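Local coordinates for protein CCMAN5 (Cellulosimicrobium cellulans, PDB 2XSG) that hydrolyses alpha-mannosides as a calcium-containing family 92 glycoside hydrolase and probably enables mannose-6-phosphate modification of lysosomal enzymes produced in yeast, at residues V17-D22 and T50-A55; R309-H314 and M669-A674; T619-I624 and L643-Y648. All coordinates share one frame; numbering follows the deposited sequence.

Contact 1. Residues V17-D22 and T50-A55; sequences VGTEGD and TGYDYA
Two loops of irregular backbone meet at residues 17-22 and 50-55, and two hydrogen bonds from main-chain N-H groups fix their spacing. The tight part lies around Thr19, Asp53 and the Glu20-Tyr54 backbone. Tyr54 N donates to Thr19 O over 2.8 Å at 157°, arriving from above the carbonyl plane. Asp53 CG stands anti to its backbone N, which carries OD1 to Gly21 N, again at 2.8 Å. The same OD1 takes Ala55 N at 2.9 Å, closing an Asx turn, so a single carboxylate oxygen is gripped by two N-H donors, both well out of the carboxylate plane. With chi1 65°, Thr19 OG1 is tucked over its own backbone; it lies at the edge of the Tyr52 ring, 3.8 Å from CE1, and hydrogen-bonds to Phe16 O.

The looser side is the outer end of Glu20 with the exposed Ala55. The extended chain takes Glu20 OE2 to 4.0 Å from Ala55 CB. Its carboxylate runs almost parallel to the Tyr54 ring plane (9°), and OE2 forms a salt bridge with Arg653, which probably offsets the nearby charge of Asp53.

The contact joins the loops flanking strand 40-44 of the N-terminal domain to the loop at 651-653: residues 17-22 also bond to Asp651 and Pro652, while residues 50-55 lead to strand 58-63, with Tyr52 packed against Asn40, Pro41 and Thr43.

Contact 2. Residues R309-H314 and M669-A674; sequences RLFYTH and MFVAAA
Phe670 and Phe311 both hold CG anti to the backbone N (chi1 near 180°), whereas His314 turns CG anti to its carbonyl carbon (chi1 -66°); these settings bring the three rings together between two helices. This is a buried helix pair of the catalytic domain, whose six-hairpin glycosidase clan is consistent with an (alpha/alpha)6 barrel. The axes of 309-314 and 669-674 approach to 9.1 Å and run more nearly antiparallel than parallel, and no hydrogen bond joins the segments. Phe670 inserts toward helix 306-318. Its CE1 comes 3.6 Å from Phe311 CA, which places the ring against the opposing backbone, and its CZ reaches Leu310 CB. His314 CD2 sits over one face of this ring, offset toward the rim and 3.7 Å from Phe670 CG, with the planes inclined at 45°. The imidazole is probably steadied by its ND1, which hydrogen-bonds to Ser667 one turn before Phe670. One residue on, Val671 splits its branches: CG1 meets Phe311 CE1, while CG2, anti to its own carbonyl carbon, lies 3.9 Å from His314 C. The shortest atomic contact of the pair is Ala674 CB to Phe311 CD1, 3.5 Å.

Contact 3. Residues T619-I624 and L643-Y648; sequences TWNRYI and LKTKVY
Four backbone hydrogen bonds join Thr619-Asn621 to Leu643-Thr645 in antiparallel register. The pair is sharply twisted, its short axes crossing at 119°, far from the antiparallel limit. Thr619 with Thr645 and Asn621 with Leu643 are the hydrogen-bonded pairs; Asn621 N to Leu643 O, at 2.8 Å, is the shortest bond but bent to 145°. Between them lies the non-hydrogen-bonded pair Trp620 and Lys644, where Lys644 CA makes a C-H contact to Thr619 O at 3.3 Å.

The Lys644 side chain can be traced outward. CB stands over the face of the Trp620 six-membered ring, 3.9 Å from its centroid and only 9° off the normal, a CH-pi contact. CG, anti to the backbone N, passes 3.8 Å from Thr619 O. CD returns to the indole at Trp620 CE2, 4.0 Å away, and beyond it the extended chain carries CE and NZ away from the partner strand.

The other face bears Thr619 and Asn621. Asn621 ND2 donates to Thr619 OG1 at 3.3 Å, while Val647 CG2 packs on Thr619 OG1 and Asn621 OD1. A water accepts from Val647 N and so joins the Thr619 hydroxyl to the backbone just past Lys646.

Strand 618-623 is an edge of a small three-stranded antiparallel sheet, with 638-646 in the middle and 634-635 beyond; Thr619 packs on Trp610 and Ala613 of helix 604-616.

Along the chain contact 1 closes first; contact 2 then opens on helix 306-318 and closes on helix 665-675, with contact 3 nested inside its 354-residue span. The three centres lie 18 to 20 Å apart, contact 2 nearest the centre of the chain. Contacts 2 and 3 meet at Tyr648, whose CD2 is 3.7 Å from His314 NE2, so the loop leaving strand 638-646 packs on the helix pair. Contact 1 touches contact 2 through Val17 and Thr313, joining the N-terminal region to the catalytic helices. Contacts 1 and 3 do not touch; the Val647 side chain of contact 3 lies about 12 Å from the calcium held by Asn588, Glu589 and Asp662.

Contact 1. Residues V17-D22 and T50-A55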
loop_
_atom_site.group_PDB
_atom_site.type_symbol
_atom_site.label_atom_id
_atom_site.label_comp_id
_atom_site.label_asym_id
_atom_site.label_seq_id
_atom_site.Cartn_x
_atom_site.Cartn_y
_atom_site.Cartn_z
ATOM N N VAL A 17 0.068 -13.137 6.781
ATOM C CA VAL A 17 -0.608 -12.130 7.576
ATOM C C VAL A 17 -1.432 -11.243 6.659
ATOM O O VAL A 17 -0.908 -10.677 5.695
ATOM C CB VAL A 17 0.383 -11.309 8.413
ATOM C CG1 VAL A 17 -0.284 -9.998 8.930
ATOM C CG2 VAL A 17 0.901 -12.181 9.569
ATOM N N GLY A 18 -2.722 -11.143 6.960
ATOM C CA GLY A 18 -3.632 -10.315 6.171
ATOM C C GLY A 18 -4.232 -10.980 4.925
ATOM O O GLY A 18 -4.895 -10.307 4.136
ATOM N N THR A 19 -4.015 -12.286 4.756
ATOM C CA THR A 19 -4.483 -13.021 3.559
ATOM C C THR A 19 -5.827 -13.758 3.741
ATOM O O THR A 19 -6.291 -14.449 2.824
ATOM C CB THR A 19 -3.430 -14.027 3.057
ATOM O OG1 THR A 19 -3.231 -15.049 4.050
ATOM C CG2 THR A 19 -2.078 -13.314 2.736
ATOM N N GLU A 20 -6.439 -13.622 4.914
ATOM C CA GLU A 20 -7.775 -14.209 5.139
ATOM C C GLU A 20 -8.880 -13.206 4.823
ATOM O O GLU A 20 -8.819 -12.055 5.255
ATOM C CB GLU A 20 -7.937 -14.733 6.571
ATOM C CG GLU A 20 -9.300 -15.445 6.816
ATOM C CD GLU A 20 -9.259 -16.456 7.951
ATOM O OE1 GLU A 20 -8.154 -16.890 8.322
ATOM O OE2 GLU A 20 -10.335 -16.843 8.459
ATOM N N GLY A 21 -9.860 -13.649 4.041
ATOM C CA GLY A 21 -11.151 -12.963 3.907
ATOM C C GLY A 21 -11.012 -11.476 3.696
ATOM O O GLY A 21 -10.237 -11.058 2.867
ATOM N N ASP A 22 -11.752 -10.692 4.477
ATOM C CA ASP A 22 -11.732 -9.233 4.388
ATOM C C ASP A 22 -10.917 -8.627 5.544
ATOM O O ASP A 22 -11.340 -7.648 6.156
ATOM C CB ASP A 22 -13.173 -8.674 4.380
ATOM C CG ASP A 22 -13.248 -7.228 3.866
ATOM O OD1 ASP A 22 -12.280 -6.740 3.231
ATOM O OD2 ASP A 22 -14.282 -6.571 4.087
ATOM N N THR A 50 -6.927 -9.967 -3.772
ATOM C CA THR A 50 -5.712 -10.332 -4.512
ATOM C C THR A 50 -5.852 -11.634 -5.276
ATOM O O THR A 50 -5.089 -11.876 -6.210
ATOM C CB THR A 50 -4.464 -10.414 -3.629
ATOM O OG1 THR A 50 -4.441 -11.654 -2.901
ATOM C CG2 THR A 50 -4.383 -9.194 -2.688
ATOM N N GLY A 51 -6.806 -12.467 -4.867
ATOM C CA GLY A 51 -7.003 -13.761 -5.508
ATOM C C GLY A 51 -6.738 -14.935 -4.589
ATOM O O GLY A 51 -6.898 -16.078 -5.007
ATOM N N TYR A 52 -6.350 -14.666 -3.336
ATOM C CA TYR A 52 -6.115 -15.739 -2.343
ATOM C C TYR A 52 -6.811 -15.450 -1.017
ATOM O O TYR A 52 -6.530 -14.439 -0.358
ATOM C CB TYR A 52 -4.601 -15.905 -2.118
ATOM C CG TYR A 52 -4.182 -16.914 -1.066
ATOM C CD1 TYR A 52 -4.232 -16.606 0.305
ATOM C CD2 TYR A 52 -3.695 -18.161 -1.441
ATOM C CE1 TYR A 52 -3.842 -17.525 1.264
ATOM C CE2 TYR A 52 -3.276 -19.084 -0.497
ATOM C CZ TYR A 52 -3.351 -18.767 0.858
ATOM O OH TYR A 52 -2.937 -19.706 1.784
ATOM N N ASP A 53 -7.739 -16.315 -0.624
ATOM C CA ASP A 53 -8.323 -16.239 0.717
ATOM C C ASP A 53 -7.837 -17.414 1.559
ATOM O O ASP A 53 -8.105 -18.587 1.221
ATOM C CB ASP A 53 -9.859 -16.197 0.650
ATOM C CG ASP A 53 -10.526 -16.424 2.012
ATOM O OD1 ASP A 53 -9.873 -16.267 3.074
ATOM O OD2 ASP A 53 -11.726 -16.777 2.015
ATOM N N TYR A 54 -7.155 -17.103 2.665
ATOM C CA TYR A 54 -6.560 -18.135 3.565
ATOM C C TYR A 54 -7.573 -19.198 4.019
ATOM O O TYR A 54 -7.206 -20.364 4.257
ATOM C CB TYR A 54 -5.908 -17.494 4.807
ATOM C CG TYR A 54 -4.965 -18.427 5.570
ATOM C CD1 TYR A 54 -5.429 -19.243 6.620
ATOM C CD2 TYR A 54 -3.613 -18.522 5.212
ATOM C CE1 TYR A 54 -4.543 -20.114 7.299
ATOM C CE2 TYR A 54 -2.729 -19.393 5.887
ATOM C CZ TYR A 54 -3.201 -20.169 6.915
ATOM O OH TYR A 54 -2.326 -21.004 7.561
ATOM N N ALA A 55 -8.833 -18.788 4.166
ATOM C CA ALA A 55 -9.872 -19.672 4.689
ATOM C C ALA A 55 -10.278 -20.753 3.695
ATOM O O ALA A 55 -10.960 -21.704 4.091
ATOM C CB ALA A 55 -11.104 -18.873 5.140
#

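Contact 2. Residues R309-H314 and M669-A674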
loop_
_atom_site.group_PDB
_atom_site.type_symbol
_atom_site.label_atom_id
_atom_site.label_comp_id
_atom_site.label_asym_id
_atom_site.label_seq_id
_atom_site.Cartn_x
_atom_site.Cartn_y
_atom_site.Cartn_z
ATOM N N ARG A 309 8.392 -10.190 14.666
ATOM C CA ARG A 309 7.899 -10.784 13.421
ATOM C C ARG A 309 6.890 -9.855 12.731
ATOM O O ARG A 309 6.903 -9.690 11.501
ATOM C CB ARG A 309 7.267 -12.143 13.694
ATOM C CG ARG A 309 8.268 -13.260 13.860
ATOM C CD ARG A 309 7.692 -14.368 14.717
ATOM N NE ARG A 309 8.330 -15.648 14.454
ATOM C CZ ARG A 309 9.476 -16.057 14.990
ATOM N NH1 ARG A 309 10.158 -15.280 15.836
ATOM N NH2 ARG A 309 9.955 -17.251 14.671
ATOM N N LEU A 310 6.019 -9.250 13.538
ATOM C CA LEU A 310 5.043 -8.293 13.046
ATOM C C LEU A 310 5.751 -7.119 12.410
ATOM O O LEU A 310 5.406 -6.729 11.301
ATOM C CB LEU A 310 4.149 -7.780 14.164
ATOM C CG LEU A 310 2.784 -8.391 14.336
ATOM C CD1 LEU A 310 2.127 -7.713 15.548
ATOM C CD2 LEU A 310 1.910 -8.260 13.059
ATOM N N PHE A 311 6.756 -6.562 13.090
ATOM C CA PHE A 311 7.545 -5.498 12.479
ATOM C C PHE A 311 8.086 -5.875 11.090
ATOM O O PHE A 311 7.869 -5.134 10.115
ATOM C CB PHE A 311 8.686 -5.043 13.389
ATOM C CG PHE A 311 9.508 -3.960 12.802
ATOM C CD1 PHE A 311 9.087 -2.634 12.878
ATOM C CD2 PHE A 311 10.687 -4.252 12.124
ATOM C CE1 PHE A 311 9.833 -1.632 12.299
ATOM C CE2 PHE A 311 11.433 -3.249 11.534
ATOM C CZ PHE A 311 11.010 -1.933 11.629
ATOM N N TYR A 312 8.804 -6.998 11.003
ATOM C CA TYR A 312 9.458 -7.378 9.743
ATOM C C TYR A 312 8.468 -7.752 8.628
ATOM O O TYR A 312 8.741 -7.511 7.447
ATOM C CB TYR A 312 10.585 -8.415 9.937
ATOM C CG TYR A 312 11.829 -7.753 10.517
ATOM C CD1 TYR A 312 12.622 -6.887 9.733
ATOM C CD2 TYR A 312 12.191 -7.949 11.840
ATOM C CE1 TYR A 312 13.734 -6.255 10.267
ATOM C CE2 TYR A 312 13.302 -7.325 12.388
ATOM C CZ TYR A 312 14.062 -6.462 11.594
ATOM O OH TYR A 312 15.157 -5.848 12.135
ATOM N N THR A 313 7.334 -8.323 9.018
ATOM C CA THR A 313 6.252 -8.621 8.096
ATOM C C THR A 313 5.729 -7.312 7.481
ATOM O O THR A 313 5.523 -7.224 6.266
ATOM C CB THR A 313 5.107 -9.390 8.798
ATOM O OG1 THR A 313 5.596 -10.652 9.291
ATOM C CG2 THR A 313 3.926 -9.616 7.836
ATOM N N HIS A 314 5.529 -6.297 8.319
ATOM C CA HIS A 314 5.024 -5.019 7.822
ATOM C C HIS A 314 6.103 -4.189 7.121
ATOM O O HIS A 314 5.799 -3.423 6.184
ATOM C CB HIS A 314 4.289 -4.229 8.912
ATOM C CG HIS A 314 3.031 -4.899 9.371
ATOM N ND1 HIS A 314 2.020 -5.248 8.504
ATOM C CD2 HIS A 314 2.631 -5.309 10.597
ATOM C CE1 HIS A 314 1.048 -5.837 9.173
ATOM N NE2 HIS A 314 1.388 -5.874 10.448
ATOM N N MET A 669 2.448 2.483 8.412
ATOM C CA MET A 669 2.149 3.117 9.703
ATOM C C MET A 669 2.593 2.280 10.901
ATOM O O MET A 669 3.023 2.824 11.922
ATOM C CB MET A 669 0.671 3.495 9.806
ATOM C CG MET A 669 0.188 4.401 8.685
ATOM S SD MET A 669 1.132 5.935 8.423
ATOM C CE MET A 669 2.145 5.562 6.998
ATOM N N PHE A 670 2.498 0.961 10.791
ATOM C CA PHE A 670 2.999 0.095 11.865
ATOM C C PHE A 670 4.508 0.262 12.036
ATOM O O PHE A 670 5.003 0.402 13.155
ATOM C CB PHE A 670 2.669 -1.376 11.609
ATOM C CG PHE A 670 3.100 -2.290 12.729
ATOM C CD1 PHE A 670 4.430 -2.709 12.831
ATOM C CD2 PHE A 670 2.186 -2.718 13.686
ATOM C CE1 PHE A 670 4.830 -3.532 13.884
ATOM C CE2 PHE A 670 2.591 -3.546 14.744
ATOM C CZ PHE A 670 3.903 -3.959 14.831
ATOM N N VAL A 671 5.243 0.210 10.928
ATOM C CA VAL A 671 6.682 0.444 10.989
ATOM C C VAL A 671 6.981 1.787 11.670
ATOM O O VAL A 671 7.841 1.862 12.545
ATOM C CB VAL A 671 7.295 0.404 9.593
ATOM C CG1 VAL A 671 8.720 1.028 9.593
ATOM C CG2 VAL A 671 7.329 -1.041 9.087
ATOM N N ALA A 672 6.274 2.839 11.252
ATOM C CA ALA A 672 6.487 4.190 11.789
ATOM C C ALA A 672 6.234 4.249 13.301
ATOM O O ALA A 672 7.008 4.874 14.056
ATOM C CB ALA A 672 5.589 5.192 11.057
ATOM N N ALA A 673 5.156 3.599 13.738
ATOM C CA ALA A 673 4.829 3.536 15.161
ATOM C C ALA A 673 5.943 2.824 15.932
ATOM O O ALA A 673 6.337 3.283 17.011
ATOM C CB ALA A 673 3.500 2.840 15.371
ATOM N N ALA A 674 6.466 1.739 15.344
ATOM C CA ALA A 674 7.522 0.915 15.964
ATOM C C ALA A 674 8.811 1.692 16.127
ATOM O O ALA A 674 9.441 1.617 17.186
ATOM C CB ALA A 674 7.779 -0.351 15.170
#

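Contact 3. Residues T619-I624 and L643-Y648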
loop_
_atom_site.group_PDB
_atom_site.type_symbol
_atom_site.label_atom_id
_atom_site.label_comp_id
_atom_site.label_asym_id
_atom_site.label_seq_id
_atom_site.Cartn_x
_atom_site.Cartn_y
_atom_site.Cartn_z
ATOM N N THR A 619 -7.566 -2.525 21.622
ATOM C CA THR A 619 -8.251 -1.244 21.796
ATOM C C THR A 619 -9.739 -1.374 21.502
ATOM O O THR A 619 -10.167 -2.340 20.862
ATOM C CB THR A 619 -7.716 -0.154 20.835
ATOM O OG1 THR A 619 -7.619 -0.694 19.505
ATOM C CG2 THR A 619 -6.355 0.361 21.298
ATOM N N TRP A 620 -10.510 -0.381 21.951
ATOM C CA TRP A 620 -11.906 -0.233 21.543
ATOM C C TRP A 620 -12.003 0.229 20.099
ATOM O O TRP A 620 -11.349 1.191 19.695
ATOM C CB TRP A 620 -12.631 0.765 22.441
ATOM C CG TRP A 620 -13.044 0.157 23.739
ATOM C CD1 TRP A 620 -12.572 0.480 24.989
ATOM C CD2 TRP A 620 -13.994 -0.896 23.922
ATOM N NE1 TRP A 620 -13.195 -0.294 25.932
ATOM C CE2 TRP A 620 -14.065 -1.154 25.312
ATOM C CE3 TRP A 620 -14.813 -1.633 23.053
ATOM C CZ2 TRP A 620 -14.923 -2.124 25.852
ATOM C CZ3 TRP A 620 -15.660 -2.604 23.591
ATOM C CH2 TRP A 620 -15.706 -2.841 24.978
ATOM N N ASN A 621 -12.811 -0.488 19.325
ATOM C CA ASN A 621 -13.045 -0.148 17.928
ATOM C C ASN A 621 -14.516 0.038 17.640
ATOM O O ASN A 621 -15.297 -0.913 17.727
ATOM C CB ASN A 621 -12.431 -1.195 17.007
ATOM C CG ASN A 621 -10.929 -1.074 16.948
ATOM O OD1 ASN A 621 -10.395 -0.343 16.115
ATOM N ND2 ASN A 621 -10.240 -1.729 17.881
ATOM N N ARG A 622 -14.879 1.286 17.345
ATOM C CA ARG A 622 -16.247 1.650 17.008
ATOM C C ARG A 622 -16.496 1.588 15.502
ATOM O O ARG A 622 -17.582 1.195 15.055
ATOM C CB ARG A 622 -16.595 3.051 17.551
ATOM C CG ARG A 622 -17.976 3.560 17.095
ATOM C CD ARG A 622 -18.395 4.875 17.747
ATOM N NE ARG A 622 -19.646 5.375 17.153
ATOM C CZ ARG A 622 -20.247 6.524 17.470
ATOM N NH1 ARG A 622 -19.764 7.322 18.415
ATOM N NH2 ARG A 622 -21.362 6.865 16.845
ATOM N N TYR A 623 -15.491 1.959 14.715
ATOM C CA TYR A 623 -15.692 2.102 13.277
ATOM C C TYR A 623 -14.988 1.060 12.400
ATOM O O TYR A 623 -13.858 0.662 12.665
ATOM C CB TYR A 623 -15.279 3.507 12.834
ATOM C CG TYR A 623 -16.078 4.634 13.483
ATOM C CD1 TYR A 623 -15.594 5.293 14.613
ATOM C CD2 TYR A 623 -17.280 5.065 12.942
ATOM C CE1 TYR A 623 -16.301 6.342 15.197
ATOM C CE2 TYR A 623 -18.006 6.101 13.531
ATOM C CZ TYR A 623 -17.505 6.735 14.653
ATOM O OH TYR A 623 -18.203 7.771 15.238
ATOM N N ILE A 624 -15.693 0.634 11.349
ATOM C CA ILE A 624 -15.104 -0.135 10.234
ATOM C C ILE A 624 -14.839 0.843 9.093
ATOM O O ILE A 624 -15.062 2.038 9.257
ATOM C CB ILE A 624 -16.009 -1.343 9.786
ATOM C CG1 ILE A 624 -17.478 -0.918 9.624
ATOM C CG2 ILE A 624 -15.885 -2.504 10.796
ATOM C CD1 ILE A 624 -18.384 -1.986 9.003
ATOM N N LEU A 643 -16.163 -3.165 19.497
ATOM C CA LEU A 643 -15.386 -4.363 19.779
ATOM C C LEU A 643 -13.988 -4.037 20.349
ATOM O O LEU A 643 -13.275 -3.195 19.823
ATOM C CB LEU A 643 -15.294 -5.189 18.492
ATOM C CG LEU A 643 -14.505 -6.483 18.389
ATOM C CD1 LEU A 643 -15.344 -7.644 18.943
ATOM C CD2 LEU A 643 -14.125 -6.746 16.925
ATOM N N LYS A 644 -13.613 -4.709 21.433
ATOM C CA LYS A 644 -12.265 -4.574 21.989
ATOM C C LYS A 644 -11.385 -5.680 21.433
ATOM O O LYS A 644 -11.608 -6.860 21.713
ATOM C CB LYS A 644 -12.289 -4.614 23.518
ATOM C CG LYS A 644 -11.018 -4.048 24.148
ATOM C CD LYS A 644 -11.186 -3.849 25.643
ATOM C CE LYS A 644 -9.912 -3.321 26.281
ATOM N NZ LYS A 644 -9.896 -3.678 27.738
ATOM N N THR A 645 -10.386 -5.298 20.650
ATOM C CA THR A 645 -9.635 -6.249 19.848
ATOM C C THR A 645 -8.326 -5.606 19.421
ATOM O O THR A 645 -8.205 -4.373 19.452
ATOM C CB THR A 645 -10.461 -6.665 18.598
ATOM O OG1 THR A 645 -9.718 -7.593 17.808
ATOM C CG2 THR A 645 -10.834 -5.438 17.747
ATOM N N LYS A 646 -7.338 -6.430 19.066
ATOM C CA LYS A 646 -6.095 -5.922 18.485
ATOM C C LYS A 646 -6.392 -5.472 17.068
ATOM O O LYS A 646 -7.119 -6.140 16.331
ATOM C CB LYS A 646 -5.002 -6.987 18.432
ATOM C CG LYS A 646 -4.535 -7.537 19.756
ATOM C CD LYS A 646 -3.222 -8.311 19.536
ATOM C CE LYS A 646 -2.245 -8.131 20.690
ATOM N NZ LYS A 646 -1.083 -9.068 20.512
ATOM N N VAL A 647 -5.807 -4.345 16.685
ATOM C CA VAL A 647 -6.004 -3.790 15.347
ATOM C C VAL A 647 -5.111 -4.560 14.381
ATOM O O VAL A 647 -5.512 -4.878 13.265
ATOM C CB VAL A 647 -5.721 -2.261 15.352
ATOM C CG1 VAL A 647 -5.555 -1.690 13.938
ATOM C CG2 VAL A 647 -6.835 -1.536 16.078
ATOM N N TYR A 648 -3.903 -4.865 14.843
ATOM C CA TYR A 648 -2.914 -5.599 14.085
ATOM C C TYR A 648 -2.651 -6.947 14.755
ATOM O O TYR A 648 -2.320 -6.969 15.947
ATOM C CB TYR A 648 -1.600 -4.818 14.078
ATOM C CG TYR A 648 -1.604 -3.584 13.220
ATOM C CD1 TYR A 648 -2.107 -2.379 13.704
ATOM C CD2 TYR A 648 -1.056 -3.605 11.942
ATOM C CE1 TYR A 648 -2.111 -1.223 12.909
ATOM C CE2 TYR A 648 -1.027 -2.442 11.138
ATOM C CZ TYR A 648 -1.559 -1.262 11.636
ATOM O OH TYR A 648 -1.539 -0.132 10.863
HETATM O O HOH W 1 -5.379 -2.290 18.812
#